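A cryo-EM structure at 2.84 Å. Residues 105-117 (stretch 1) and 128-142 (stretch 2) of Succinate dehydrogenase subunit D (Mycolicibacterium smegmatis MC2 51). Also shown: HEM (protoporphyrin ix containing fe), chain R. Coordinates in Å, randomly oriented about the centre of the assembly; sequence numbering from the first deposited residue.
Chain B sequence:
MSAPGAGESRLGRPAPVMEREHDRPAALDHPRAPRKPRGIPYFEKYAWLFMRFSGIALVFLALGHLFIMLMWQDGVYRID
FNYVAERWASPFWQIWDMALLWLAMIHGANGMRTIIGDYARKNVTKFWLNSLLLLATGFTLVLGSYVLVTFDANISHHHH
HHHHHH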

# COMPACT_ATOMS: atom_id res chain seq x y z
N MET B 105 27.58 12.37 30.14
CA MET B 105 27.06 11.02 30.25
C MET B 105 26.10 10.69 29.12
O MET B 105 26.15 9.58 28.59
CB MET B 105 26.38 10.80 31.60
CG MET B 105 27.31 10.70 32.79
SD MET B 105 28.83 9.78 32.50
CE MET B 105 28.23 8.10 32.44
N ILE B 106 25.24 11.62 28.71
CA ILE B 106 24.34 11.30 27.61
C ILE B 106 25.10 11.17 26.30
O ILE B 106 24.82 10.28 25.49
CB ILE B 106 23.21 12.34 27.50
CG1 ILE B 106 22.56 12.58 28.85
CG2 ILE B 106 22.15 11.86 26.56
CD1 ILE B 106 21.85 11.39 29.37
N HIS B 107 26.09 12.04 26.07
CA HIS B 107 26.96 11.93 24.91
C HIS B 107 27.66 10.58 24.85
O HIS B 107 27.59 9.87 23.85
CB HIS B 107 27.98 13.06 24.98
CG HIS B 107 28.61 13.39 23.67
ND1 HIS B 107 28.09 14.33 22.82
CD2 HIS B 107 29.74 12.94 23.09
CE1 HIS B 107 28.86 14.43 21.76
NE2 HIS B 107 29.87 13.60 21.90
N GLY B 108 28.37 10.22 25.92
CA GLY B 108 29.07 8.96 25.92
C GLY B 108 28.15 7.77 25.82
O GLY B 108 28.49 6.78 25.18
N ALA B 109 26.98 7.83 26.44
CA ALA B 109 26.07 6.69 26.40
C ALA B 109 25.49 6.50 25.01
O ALA B 109 25.32 5.37 24.57
CB ALA B 109 24.96 6.88 27.42
N ASN B 110 25.21 7.58 24.30
CA ASN B 110 24.74 7.45 22.93
C ASN B 110 25.86 6.96 22.01
O ASN B 110 25.62 6.15 21.10
CB ASN B 110 24.18 8.78 22.47
CG ASN B 110 23.48 8.68 21.18
OD1 ASN B 110 23.05 7.62 20.78
ND2 ASN B 110 23.36 9.79 20.50
N GLY B 111 27.08 7.41 22.25
CA GLY B 111 28.19 6.89 21.48
C GLY B 111 28.40 5.40 21.68
O GLY B 111 28.65 4.66 20.73
N MET B 112 28.32 4.94 22.92
CA MET B 112 28.48 3.51 23.18
C MET B 112 27.28 2.71 22.71
O MET B 112 27.42 1.53 22.41
CB MET B 112 28.74 3.26 24.65
CG MET B 112 29.94 3.98 25.19
SD MET B 112 31.52 3.31 24.69
CE MET B 112 31.26 1.59 25.05
N ARG B 113 26.11 3.33 22.63
CA ARG B 113 24.99 2.72 21.94
C ARG B 113 25.36 2.40 20.50
O ARG B 113 25.14 1.28 20.03
CB ARG B 113 23.80 3.67 21.99
CG ARG B 113 22.46 3.01 21.98
CD ARG B 113 21.41 4.00 21.58
NE ARG B 113 21.22 4.00 20.14
CZ ARG B 113 21.36 5.08 19.38
NH1 ARG B 113 21.67 6.23 19.93
NH2 ARG B 113 21.18 4.99 18.08
N THR B 114 25.93 3.37 19.79
CA THR B 114 26.38 3.12 18.43
C THR B 114 27.43 2.01 18.36
O THR B 114 27.37 1.12 17.51
CB THR B 114 26.93 4.41 17.83
OG1 THR B 114 25.85 5.29 17.53
CG2 THR B 114 27.71 4.12 16.59
N ILE B 115 28.41 2.07 19.26
CA ILE B 115 29.51 1.09 19.25
C ILE B 115 28.98 -0.32 19.46
O ILE B 115 29.36 -1.25 18.75
CB ILE B 115 30.55 1.46 20.30
CG1 ILE B 115 31.18 2.81 19.99
CG2 ILE B 115 31.59 0.40 20.39
CD1 ILE B 115 32.29 3.17 20.89
N ILE B 116 28.13 -0.50 20.46
CA ILE B 116 27.51 -1.81 20.69
C ILE B 116 26.74 -2.24 19.46
O ILE B 116 26.85 -3.38 19.00
CB ILE B 116 26.60 -1.77 21.92
CG1 ILE B 116 27.40 -1.59 23.20
CG2 ILE B 116 25.80 -3.03 22.01
CD1 ILE B 116 26.58 -1.04 24.30
N GLY B 117 25.93 -1.34 18.91
CA GLY B 117 25.10 -1.69 17.79
C GLY B 117 25.87 -2.20 16.60
O GLY B 117 25.36 -3.02 15.83
CHA HEM R . 31.18 10.60 19.42
CHB HEM R . 32.23 15.29 19.56
CHC HEM R . 33.39 14.76 24.21
CHD HEM R . 32.24 10.10 24.08
C1A HEM R . 31.27 11.93 19.09
C2A HEM R . 30.74 12.54 17.91
C3A HEM R . 31.03 13.83 17.93
C4A HEM R . 31.75 14.09 19.15
CMA HEM R . 30.64 14.85 16.86
CAA HEM R . 29.99 11.82 16.80
CBA HEM R . 31.08 11.14 16.00
CGA HEM R . 30.48 10.36 14.89
O1A HEM R . 31.23 9.94 13.99
O2A HEM R . 29.25 10.16 14.92
C1B HEM R . 32.70 15.53 20.82
C2B HEM R . 33.30 16.75 21.26
C3B HEM R . 33.63 16.61 22.53
C4B HEM R . 33.23 15.30 22.96
CMB HEM R . 33.53 17.99 20.38
CAB HEM R . 34.31 17.70 23.36
CBB HEM R . 35.05 17.41 24.43
C1C HEM R . 33.08 13.48 24.59
C2C HEM R . 33.01 13.01 25.94
C3C HEM R . 32.70 11.71 25.90
C4C HEM R . 32.56 11.35 24.53
CMC HEM R . 33.28 13.91 27.15
CAC HEM R . 32.47 10.67 27.01
CBC HEM R . 32.36 10.96 28.30
C1D HEM R . 31.94 9.82 22.78
C2D HEM R . 31.80 8.51 22.22
C3D HEM R . 31.53 8.65 20.94
C4D HEM R . 31.46 10.05 20.64
CMD HEM R . 31.97 7.19 22.98
CAD HEM R . 31.29 7.52 19.94
CBD HEM R . 32.42 7.48 18.93
CGD HEM R . 31.91 6.85 17.68
O1D HEM R . 30.77 6.36 17.68
O2D HEM R . 32.65 6.85 16.67
NA HEM R . 31.88 12.91 19.84
NB HEM R . 32.67 14.66 21.88
NC HEM R . 32.80 12.44 23.74
ND HEM R . 31.73 10.75 21.79
FE HEM R . 32.18 12.70 21.84
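Stretch 2 (128-142) WLNSLLLLATGFTLV

Stretch 2 (128-142) is helical throughout, as is stretch 1 (105-117), and both helices extend beyond the residues given here. Each is held by regular i to i-4 backbone hydrogen bonds, for example R113 N to A109 O at 2.9 Å and T137 N to L133 O at 2.9 Å. The helices run nearly antiparallel, with a signed crossing angle of 165° and axes that approach to 10.1 Å, so M105 lies beside L141 and I116 beside L129. In register, the CA of A109 lies 6.7 Å from the CA of T137, the CA of R113 6.7 Å from the CA of N130, and the CA of I116 7.1 Å from the CA of L129.

No hydrogen bond crosses the interface; 554 Å² is buried, largely by apolar packing. At one end, M105 CB meets L141 CD2 at 3.7 Å and M105 CE reaches T140 CG2 at 3.6 Å, while I106 CD1 touches L141 CD1 at 3.9 Å. A109 points toward stretch 2, with A109 CB 3.5 Å from T137 OG1. That hydroxyl stays within its own helix, donating to the backbone, T137 OG1 to L133 O, at 3.0 Å. L133 (chi1 t, chi2 p) fills the middle: its CD2 lies 3.6 Å from A109 O and 4.1 Å from I116 CD1, and its CD1 3.8 Å from M112 CB. At the other end, I116 CG2 packs on L129 CB at 3.8 Å, and R113 CG lies 3.9 Å from N130 OD1.

The heme occupies a different side of stretch 1, where H107, out of reach of stretch 2, binds the iron through NE2 (H107 NE2 to HEM FE, 2.5 Å). G111 allows close approach there, its CA 3.5 Å from HEM CAD; a CB at this position would clash with HEM C3D.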

# COMPACT_ATOMS: atom_id res chain seq x y z
N TRP B 128 21.22 -7.23 25.68
CA TRP B 128 21.73 -7.25 27.04
C TRP B 128 22.86 -6.26 27.25
O TRP B 128 23.01 -5.73 28.36
CB TRP B 128 22.15 -8.66 27.42
CG TRP B 128 20.99 -9.56 27.62
CD1 TRP B 128 20.68 -10.66 26.90
CD2 TRP B 128 19.96 -9.42 28.60
NE1 TRP B 128 19.52 -11.23 27.37
CE2 TRP B 128 19.06 -10.48 28.42
CE3 TRP B 128 19.71 -8.50 29.62
CZ2 TRP B 128 17.94 -10.64 29.21
CZ3 TRP B 128 18.60 -8.66 30.40
CH2 TRP B 128 17.73 -9.73 30.20
N LEU B 129 23.64 -5.95 26.22
CA LEU B 129 24.66 -4.92 26.37
C LEU B 129 24.05 -3.54 26.42
O LEU B 129 24.53 -2.68 27.15
CB LEU B 129 25.67 -5.02 25.24
CG LEU B 129 26.73 -6.10 25.33
CD1 LEU B 129 27.58 -6.04 24.10
CD2 LEU B 129 27.58 -5.92 26.54
N ASN B 130 22.99 -3.29 25.65
CA ASN B 130 22.29 -2.02 25.79
C ASN B 130 21.64 -1.88 27.15
O ASN B 130 21.57 -0.78 27.69
CB ASN B 130 21.23 -1.87 24.70
CG ASN B 130 21.81 -1.44 23.38
OD1 ASN B 130 22.73 -0.64 23.32
ND2 ASN B 130 21.25 -1.95 22.30
N SER B 131 21.15 -2.98 27.73
CA SER B 131 20.59 -2.91 29.08
C SER B 131 21.66 -2.62 30.12
O SER B 131 21.45 -1.81 31.02
CB SER B 131 19.87 -4.21 29.40
OG SER B 131 18.80 -4.41 28.52
N LEU B 132 22.81 -3.28 30.02
CA LEU B 132 23.93 -2.97 30.92
C LEU B 132 24.38 -1.52 30.76
O LEU B 132 24.70 -0.86 31.75
CB LEU B 132 25.09 -3.91 30.65
CG LEU B 132 26.40 -3.57 31.34
CD1 LEU B 132 26.21 -3.67 32.82
CD2 LEU B 132 27.47 -4.51 30.88
N LEU B 133 24.42 -1.02 29.53
CA LEU B 133 24.82 0.36 29.30
C LEU B 133 23.84 1.33 29.94
O LEU B 133 24.24 2.29 30.59
CB LEU B 133 24.93 0.62 27.81
CG LEU B 133 24.99 2.06 27.34
CD1 LEU B 133 26.37 2.60 27.55
CD2 LEU B 133 24.61 2.12 25.91
N LEU B 134 22.54 1.11 29.72
CA LEU B 134 21.54 1.99 30.31
C LEU B 134 21.60 1.94 31.83
O LEU B 134 21.45 2.97 32.49
CB LEU B 134 20.16 1.61 29.80
CG LEU B 134 18.98 2.46 30.23
CD1 LEU B 134 19.17 3.89 29.81
CD2 LEU B 134 17.71 1.90 29.63
N LEU B 135 21.84 0.77 32.39
CA LEU B 135 21.96 0.64 33.84
C LEU B 135 23.15 1.43 34.37
O LEU B 135 23.03 2.18 35.34
CB LEU B 135 22.09 -0.83 34.21
CG LEU B 135 22.24 -1.20 35.68
CD1 LEU B 135 20.95 -0.94 36.41
CD2 LEU B 135 22.66 -2.64 35.80
N ALA B 136 24.32 1.26 33.75
CA ALA B 136 25.52 1.95 34.23
C ALA B 136 25.39 3.45 34.08
O ALA B 136 25.80 4.21 34.97
CB ALA B 136 26.74 1.45 33.48
N THR B 137 24.84 3.91 32.96
CA THR B 137 24.65 5.34 32.77
C THR B 137 23.66 5.92 33.77
O THR B 137 23.89 6.99 34.33
CB THR B 137 24.18 5.62 31.35
OG1 THR B 137 25.16 5.13 30.43
CG2 THR B 137 23.99 7.09 31.13
N GLY B 138 22.56 5.22 34.02
CA GLY B 138 21.62 5.70 35.03
C GLY B 138 22.23 5.75 36.41
O GLY B 138 21.99 6.69 37.17
N PHE B 139 23.04 4.75 36.76
CA PHE B 139 23.68 4.74 38.06
C PHE B 139 24.62 5.93 38.21
O PHE B 139 24.59 6.63 39.22
CB PHE B 139 24.44 3.44 38.27
CG PHE B 139 25.17 3.38 39.57
CD1 PHE B 139 24.50 3.53 40.76
CD2 PHE B 139 26.53 3.16 39.60
CE1 PHE B 139 25.17 3.46 41.96
CE2 PHE B 139 27.21 3.10 40.79
CZ PHE B 139 26.53 3.25 41.97
N THR B 140 25.45 6.17 37.20
CA THR B 140 26.39 7.29 37.29
C THR B 140 25.67 8.62 37.32
O THR B 140 26.05 9.52 38.08
CB THR B 140 27.38 7.23 36.14
OG1 THR B 140 28.29 6.16 36.37
CG2 THR B 140 28.15 8.50 36.05
N LEU B 141 24.60 8.77 36.54
CA LEU B 141 23.86 10.03 36.55
C LEU B 141 23.20 10.28 37.90
O LEU B 141 23.27 11.39 38.42
CB LEU B 141 22.82 10.04 35.44
CG LEU B 141 23.33 10.46 34.07
CD1 LEU B 141 22.23 10.40 33.08
CD2 LEU B 141 23.88 11.83 34.15
N VAL B 142 22.56 9.27 38.49
CA VAL B 142 21.90 9.53 39.77
C VAL B 142 22.91 9.74 40.88
O VAL B 142 22.69 10.56 41.77
CB VAL B 142 20.88 8.43 40.13
CG1 VAL B 142 19.96 8.15 38.97
CG2 VAL B 142 21.57 7.18 40.59